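Local coordinates for UPF0131 protein ykqA (Bacillus subtilis, PDB 2QIK) that is a putative gamma-glutamylcyclotransferase, probably an acyltransferase acting on gamma-glutamyl amines, at residues A[166-180]-A[233-247]. Residues are numbered along the deposited sequence; the frame is centred on the assembly and turned at random. Where two conformers were deposited one is given.
Sequences RFTLKREDGSRADML and LVLQKEAEIAPPQHY
The Tyr247 ring takes an aliphatic carbon on one face: Arg176 CD sits over its centre, 3.5 Å from the ring centroid, a CH-pi contact, while Phe167 CE2 and Pro243 CB come at its edge. The Arg176 guanidinium in turn has Pro244 CG over one face and holds the Asp173 carboxylate end-on through NH1 and NH2. A bend at chi2 (-68°) sets CD over the ring and sends the guanidinium on to Asp173, linking turn and helix start. A leucine in its place would probably leave the Asp173 carboxylate without its mate and Pro244 without its flat cover. Beyond the ring, Ala177 N donates to Tyr247 OH (2.9 Å). At the edge of the Phe167 ring lies Glu240 OE1, the two planes nearly coplanar; this oxygen accepts from Phe167 N (2.8 Å) and from His270, while OE2 forms a salt bridge with Arg166 NH1 at 2.9 Å. Farther along, Asp178 is divided: OD1 receives Val234 N (2.9 Å) from above its plane, and OD2 forms a salt bridge with Lys237 NZ (2.7 Å) on its syn lone pair and also accepts from Thr168 OG1. Bonds of this kind, side chain to backbone and charge to charge, illustrate how a loop without regular structure is fixed: 235-244, joining strand 224-234 to helix 245-258, runs along a two-stranded antiparallel hairpin with a type I turn at Arg171-Gly174 and a classic bulge at Thr168 and Leu169 opposite Arg176.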
loop_
_atom_site.group_PDB
_atom_site.type_symbol
_atom_site.label_atom_id
_atom_site.label_comp_id
_atom_site.label_asym_id
_atom_site.label_seq_id
_atom_site.Cartn_x
_atom_site.Cartn_y
_atom_site.Cartn_z
ATOM N N ARG A 166 -1.511 -12.966 -1.800
ATOM C CA ARG A 166 -0.650 -13.831 -2.595
ATOM C C ARG A 166 0.733 -13.895 -2.004
ATOM O O ARG A 166 1.125 -13.021 -1.259
ATOM C CB ARG A 166 -0.574 -13.280 -4.007
ATOM C CG ARG A 166 -1.839 -13.338 -4.761
ATOM C CD ARG A 166 -1.629 -13.152 -6.238
ATOM N NE ARG A 166 -2.889 -13.080 -6.977
ATOM C CZ ARG A 166 -3.573 -14.172 -7.356
ATOM N NH1 ARG A 166 -3.093 -15.383 -7.144
ATOM N NH2 ARG A 166 -4.707 -14.032 -7.973
ATOM N N PHE A 167 1.487 -14.935 -2.317
ATOM C CA PHE A 167 2.731 -15.258 -1.638
ATOM C C PHE A 167 3.895 -14.950 -2.585
ATOM O O PHE A 167 4.440 -15.848 -3.217
ATOM C CB PHE A 167 2.670 -16.700 -1.143
ATOM C CG PHE A 167 1.650 -16.814 -0.083
ATOM C CD1 PHE A 167 0.298 -16.874 -0.355
ATOM C CD2 PHE A 167 2.053 -16.689 1.219
ATOM C CE1 PHE A 167 -0.623 -16.790 0.687
ATOM C CE2 PHE A 167 1.162 -16.670 2.245
ATOM C CZ PHE A 167 -0.164 -16.667 1.988
ATOM N N THR A 168 4.208 -13.650 -2.698
ATOM C CA THR A 168 5.073 -13.147 -3.738
ATOM C C THR A 168 6.472 -12.755 -3.253
ATOM O O THR A 168 7.308 -12.408 -4.097
ATOM C CB THR A 168 4.451 -11.920 -4.367
ATOM O OG1 THR A 168 4.448 -10.892 -3.395
ATOM C CG2 THR A 168 3.039 -12.114 -4.863
ATOM N N LEU A 169 6.745 -12.774 -1.956
ATOM C CA LEU A 169 8.100 -12.475 -1.448
ATOM C C LEU A 169 8.860 -13.761 -1.422
ATOM O O LEU A 169 8.472 -14.682 -0.722
ATOM C CB LEU A 169 8.063 -11.871 -0.041
ATOM C CG LEU A 169 9.436 -11.460 0.441
ATOM C CD1 LEU A 169 9.919 -10.229 -0.165
ATOM C CD2 LEU A 169 9.402 -11.301 1.968
ATOM N N LYS A 170 9.929 -13.848 -2.184
ATOM C CA LYS A 170 10.666 -15.100 -2.187
ATOM C C LYS A 170 11.810 -15.075 -1.157
ATOM O O LYS A 170 12.665 -14.202 -1.130
ATOM C CB LYS A 170 11.061 -15.415 -3.605
ATOM C CG LYS A 170 11.869 -16.690 -3.751
ATOM C CD LYS A 170 13.308 -16.437 -3.314
ATOM C CE LYS A 170 14.004 -15.250 -3.962
ATOM N NZ LYS A 170 13.933 -15.464 -5.429
ATOM N N ARG A 171 11.793 -16.094 -0.326
ATOM C CA ARG A 171 12.856 -16.328 0.639
ATOM C C ARG A 171 13.357 -17.753 0.440
ATOM O O ARG A 171 12.783 -18.579 -0.265
ATOM C CB ARG A 171 12.352 -16.125 2.078
ATOM C CG ARG A 171 11.845 -14.728 2.390
ATOM C CD ARG A 171 12.757 -13.655 2.016
ATOM N NE ARG A 171 12.901 -12.659 3.075
ATOM C CZ ARG A 171 13.309 -11.420 2.878
ATOM N NH1 ARG A 171 13.555 -11.001 1.654
ATOM N NH2 ARG A 171 13.414 -10.581 3.904
ATOM N N GLU A 172 14.460 -18.033 1.106
ATOM C CA GLU A 172 15.082 -19.337 0.913
ATOM C C GLU A 172 14.188 -20.467 1.381
ATOM O O GLU A 172 14.204 -21.557 0.741
ATOM C CB GLU A 172 16.499 -19.348 1.540
ATOM C CG GLU A 172 17.456 -18.305 0.928
ATOM C CD GLU A 172 18.813 -18.163 1.655
ATOM O OE1 GLU A 172 19.911 -18.445 1.040
ATOM O OE2 GLU A 172 18.826 -17.742 2.859
ATOM N N ASP A 173 13.378 -20.253 2.431
ATOM C CA ASP A 173 12.554 -21.304 3.018
ATOM C C ASP A 173 11.128 -21.339 2.468
ATOM O O ASP A 173 10.339 -22.156 2.869
ATOM C CB ASP A 173 12.554 -21.196 4.543
ATOM C CG ASP A 173 11.952 -19.920 5.040
ATOM O OD1 ASP A 173 11.731 -19.761 6.266
ATOM O OD2 ASP A 173 11.680 -18.981 4.284
ATOM N N GLY A 174 10.835 -20.559 1.460
ATOM C CA GLY A 174 9.494 -20.396 1.006
ATOM C C GLY A 174 9.110 -18.938 0.887
ATOM O O GLY A 174 9.906 -18.054 1.140
ATOM N N SER A 175 7.875 -18.681 0.583
ATOM C CA SER A 175 7.352 -17.351 0.356
ATOM C C SER A 175 6.856 -16.655 1.636
ATOM O O SER A 175 6.723 -17.281 2.716
ATOM C CB SER A 175 6.139 -17.490 -0.519
ATOM O OG SER A 175 5.164 -18.223 0.153
ATOM N N ARG A 176 6.691 -15.338 1.555
ATOM C CA ARG A 176 5.878 -14.582 2.511
ATOM C C ARG A 176 4.744 -13.889 1.764
ATOM O O ARG A 176 4.776 -13.736 0.544
ATOM C CB ARG A 176 6.720 -13.581 3.304
ATOM C CG ARG A 176 7.934 -14.243 4.003
ATOM C CD ARG A 176 7.568 -15.139 5.083
ATOM N NE ARG A 176 8.693 -15.610 5.845
ATOM C CZ ARG A 176 9.485 -16.596 5.504
ATOM N NH1 ARG A 176 9.362 -17.218 4.376
ATOM N NH2 ARG A 176 10.501 -16.939 6.306
ATOM N N ALA A 177 3.756 -13.456 2.512
ATOM C CA ALA A 177 2.533 -12.896 2.010
ATOM C C ALA A 177 2.662 -11.475 1.473
ATOM O O ALA A 177 3.550 -10.734 1.827
ATOM C CB ALA A 177 1.459 -12.955 3.031
ATOM N N ASP A 178 1.678 -11.123 0.704
ATOM C CA ASP A 178 1.565 -9.873 -0.039
ATOM C C ASP A 178 0.101 -9.690 -0.383
ATOM O O ASP A 178 -0.675 -10.636 -0.261
ATOM C CB ASP A 178 2.378 -9.919 -1.335
ATOM C CG ASP A 178 2.511 -8.611 -2.065
ATOM O OD1 ASP A 178 2.423 -7.509 -1.429
ATOM O OD2 ASP A 178 2.861 -8.664 -3.275
HETATM N N MSE A 179 -0.269 -8.510 -0.799
HETATM C CA MSE A 179 -1.537 -8.319 -1.498
HETATM C C MSE A 179 -1.298 -7.710 -2.858
HETATM O O MSE A 179 -0.593 -6.725 -2.984
HETATM C CB MSE A 179 -2.503 -7.421 -0.743
HETATM C CG MSE A 179 -2.875 -7.991 0.648
HETATM SE SE MSE A 179 -4.306 -7.016 1.404
HETATM C CE MSE A 179 -3.429 -5.348 1.567
ATOM N N LEU A 180 -1.812 -8.363 -3.878
ATOM C CA LEU A 180 -1.664 -7.908 -5.261
ATOM C C LEU A 180 -2.916 -7.212 -5.687
ATOM O O LEU A 180 -4.016 -7.740 -5.486
ATOM C CB LEU A 180 -1.423 -9.067 -6.175
ATOM C CG LEU A 180 -0.900 -8.789 -7.589
ATOM C CD1 LEU A 180 0.486 -8.210 -7.518
ATOM C CD2 LEU A 180 -0.895 -10.060 -8.437
ATOM N N LEU A 233 3.310 -3.764 1.638
ATOM C CA LEU A 233 3.236 -4.533 0.333
ATOM C C LEU A 233 4.645 -4.859 -0.145
ATOM O O LEU A 233 5.569 -4.087 0.083
ATOM C CB LEU A 233 2.484 -3.726 -0.733
ATOM C CG LEU A 233 1.065 -3.332 -0.355
ATOM C CD1 LEU A 233 0.513 -2.361 -1.384
ATOM C CD2 LEU A 233 0.185 -4.542 -0.138
ATOM N N VAL A 234 4.784 -6.041 -0.758
ATOM C CA VAL A 234 6.066 -6.486 -1.236
ATOM C C VAL A 234 6.577 -5.610 -2.351
ATOM O O VAL A 234 5.860 -5.238 -3.270
ATOM C CB VAL A 234 5.960 -7.950 -1.714
ATOM C CG1 VAL A 234 7.208 -8.430 -2.418
ATOM C CG2 VAL A 234 5.677 -8.857 -0.563
ATOM N N LEU A 235 7.880 -5.292 -2.301
ATOM C CA LEU A 235 8.532 -4.512 -3.338
ATOM C C LEU A 235 9.015 -5.286 -4.526
ATOM O O LEU A 235 8.801 -4.852 -5.670
ATOM C CB LEU A 235 9.668 -3.676 -2.694
ATOM C CG LEU A 235 9.142 -2.495 -1.946
ATOM C CD1 LEU A 235 10.187 -1.953 -0.940
ATOM C CD2 LEU A 235 8.743 -1.391 -2.910
ATOM N N GLN A 236 9.628 -6.426 -4.329
ATOM C CA GLN A 236 10.061 -7.242 -5.471
ATOM C C GLN A 236 9.203 -8.517 -5.527
ATOM O O GLN A 236 9.449 -9.511 -4.814
ATOM C CB GLN A 236 11.489 -7.636 -5.185
ATOM C CG GLN A 236 12.662 -6.613 -5.271
ATOM C CD GLN A 236 12.703 -5.349 -4.350
ATOM O OE1 GLN A 236 13.044 -5.341 -3.056
ATOM N NE2 GLN A 236 12.511 -4.206 -5.076
ATOM N N LYS A 237 8.158 -8.474 -6.341
ATOM C CA LYS A 237 7.179 -9.543 -6.335
ATOM C C LYS A 237 7.691 -10.660 -7.284
ATOM O O LYS A 237 8.190 -10.352 -8.342
ATOM C CB LYS A 237 5.849 -9.019 -6.811
ATOM C CG LYS A 237 5.265 -7.929 -5.852
ATOM C CD LYS A 237 3.922 -7.537 -6.244
ATOM C CE LYS A 237 3.471 -6.196 -5.684
ATOM N NZ LYS A 237 3.336 -6.186 -4.217
ATOM N N GLU A 238 7.555 -11.894 -6.852
ATOM C CA GLU A 238 7.907 -13.031 -7.643
ATOM C C GLU A 238 6.695 -13.948 -7.805
ATOM O O GLU A 238 5.674 -13.783 -7.125
ATOM C CB GLU A 238 9.131 -13.705 -6.991
ATOM C CG GLU A 238 10.306 -12.729 -6.842
ATOM C CD GLU A 238 11.798 -13.109 -6.537
ATOM O OE1 GLU A 238 12.358 -14.082 -7.135
ATOM O OE2 GLU A 238 12.448 -12.276 -5.773
ATOM N N ALA A 239 6.762 -14.911 -8.743
ATOM C CA ALA A 239 5.713 -15.938 -8.842
ATOM C C ALA A 239 5.539 -16.628 -7.501
ATOM O O ALA A 239 6.466 -16.836 -6.755
ATOM C CB ALA A 239 5.945 -16.930 -9.920
ATOM N N GLU A 240 4.299 -17.005 -7.218
ATOM C CA GLU A 240 3.968 -17.538 -5.908
ATOM C C GLU A 240 4.575 -18.917 -5.702
ATOM O O GLU A 240 4.492 -19.832 -6.550
ATOM C CB GLU A 240 2.460 -17.619 -5.723
ATOM C CG GLU A 240 1.723 -16.304 -5.751
ATOM C CD GLU A 240 0.289 -16.513 -5.251
ATOM O OE1 GLU A 240 0.042 -16.653 -4.011
ATOM O OE2 GLU A 240 -0.661 -16.622 -6.122
ATOM N N ILE A 241 5.130 -19.123 -4.528
ATOM C CA ILE A 241 5.539 -20.395 -4.023
ATOM C C ILE A 241 4.970 -20.584 -2.625
ATOM O O ILE A 241 4.578 -19.626 -1.988
ATOM C CB ILE A 241 7.050 -20.618 -4.053
ATOM C CG1 ILE A 241 7.775 -19.737 -3.097
ATOM C CG2 ILE A 241 7.610 -20.418 -5.434
ATOM C CD1 ILE A 241 9.278 -20.025 -3.096
ATOM N N ALA A 242 4.951 -21.800 -2.122
ATOM C CA ALA A 242 4.373 -22.068 -0.836
ATOM C C ALA A 242 5.138 -21.393 0.320
ATOM O O ALA A 242 6.371 -21.303 0.292
ATOM C CB ALA A 242 4.329 -23.561 -0.565
ATOM N N PRO A 243 4.393 -20.960 1.330
ATOM C CA PRO A 243 5.041 -20.443 2.521
ATOM C C PRO A 243 5.649 -21.594 3.368
ATOM O O PRO A 243 5.238 -22.763 3.252
ATOM C CB PRO A 243 3.879 -19.793 3.310
ATOM C CG PRO A 243 2.651 -20.543 2.878
ATOM C CD PRO A 243 2.917 -20.903 1.429
ATOM N N PRO A 244 6.655 -21.288 4.175
ATOM C CA PRO A 244 7.162 -22.341 5.054
ATOM C C PRO A 244 6.118 -22.635 6.139
ATOM O O PRO A 244 5.276 -21.826 6.464
ATOM C CB PRO A 244 8.440 -21.737 5.627
ATOM C CG PRO A 244 8.222 -20.311 5.526
ATOM C CD PRO A 244 7.317 -20.013 4.418
ATOM N N GLN A 245 6.214 -23.820 6.753
ATOM C CA GLN A 245 5.170 -24.307 7.614
ATOM C C GLN A 245 4.919 -23.481 8.851
ATOM O O GLN A 245 3.815 -23.274 9.222
ATOM C CB GLN A 245 5.538 -25.760 8.069
ATOM C CG GLN A 245 4.648 -26.576 9.012
ATOM C CD GLN A 245 5.072 -28.065 9.028
ATOM O OE1 GLN A 245 5.081 -28.703 10.090
ATOM N NE2 GLN A 245 5.429 -28.619 7.830
ATOM N N HIS A 246 5.963 -23.060 9.513
ATOM C CA HIS A 246 5.889 -22.317 10.761
ATOM C C HIS A 246 5.082 -21.028 10.513
ATOM O O HIS A 246 4.059 -20.743 11.233
ATOM C CB HIS A 246 7.385 -22.110 11.206
ATOM C CG HIS A 246 8.106 -20.957 10.516
ATOM N ND1 HIS A 246 8.480 -20.977 9.187
ATOM C CD2 HIS A 246 8.454 -19.715 10.962
ATOM C CE1 HIS A 246 9.049 -19.837 8.854
ATOM N NE2 HIS A 246 9.047 -19.049 9.907
ATOM N N TYR A 247 5.484 -20.299 9.463
ATOM C CA TYR A 247 4.819 -19.046 8.994
ATOM C C TYR A 247 3.372 -19.308 8.564
ATOM O O TYR A 247 2.501 -18.583 8.944
ATOM C CB TYR A 247 5.629 -18.464 7.866
ATOM C CG TYR A 247 5.076 -17.209 7.229
ATOM C CD1 TYR A 247 5.125 -15.979 7.870
ATOM C CD2 TYR A 247 4.505 -17.275 5.984
ATOM C CE1 TYR A 247 4.593 -14.841 7.246
ATOM C CE2 TYR A 247 3.987 -16.196 5.367
ATOM C CZ TYR A 247 4.018 -14.975 6.003
ATOM O OH TYR A 247 3.492 -13.921 5.341
HETATM O O HOH W 1 7.197 -16.240 -4.087
HETATM O O HOH W 2 10.908 -11.467 -3.580
HETATM O O HOH W 3 14.703 -14.431 -7.664
HETATM O O HOH W 4 9.832 -16.155 9.336
HETATM O O HOH W 5 0.908 -4.755 -4.060
#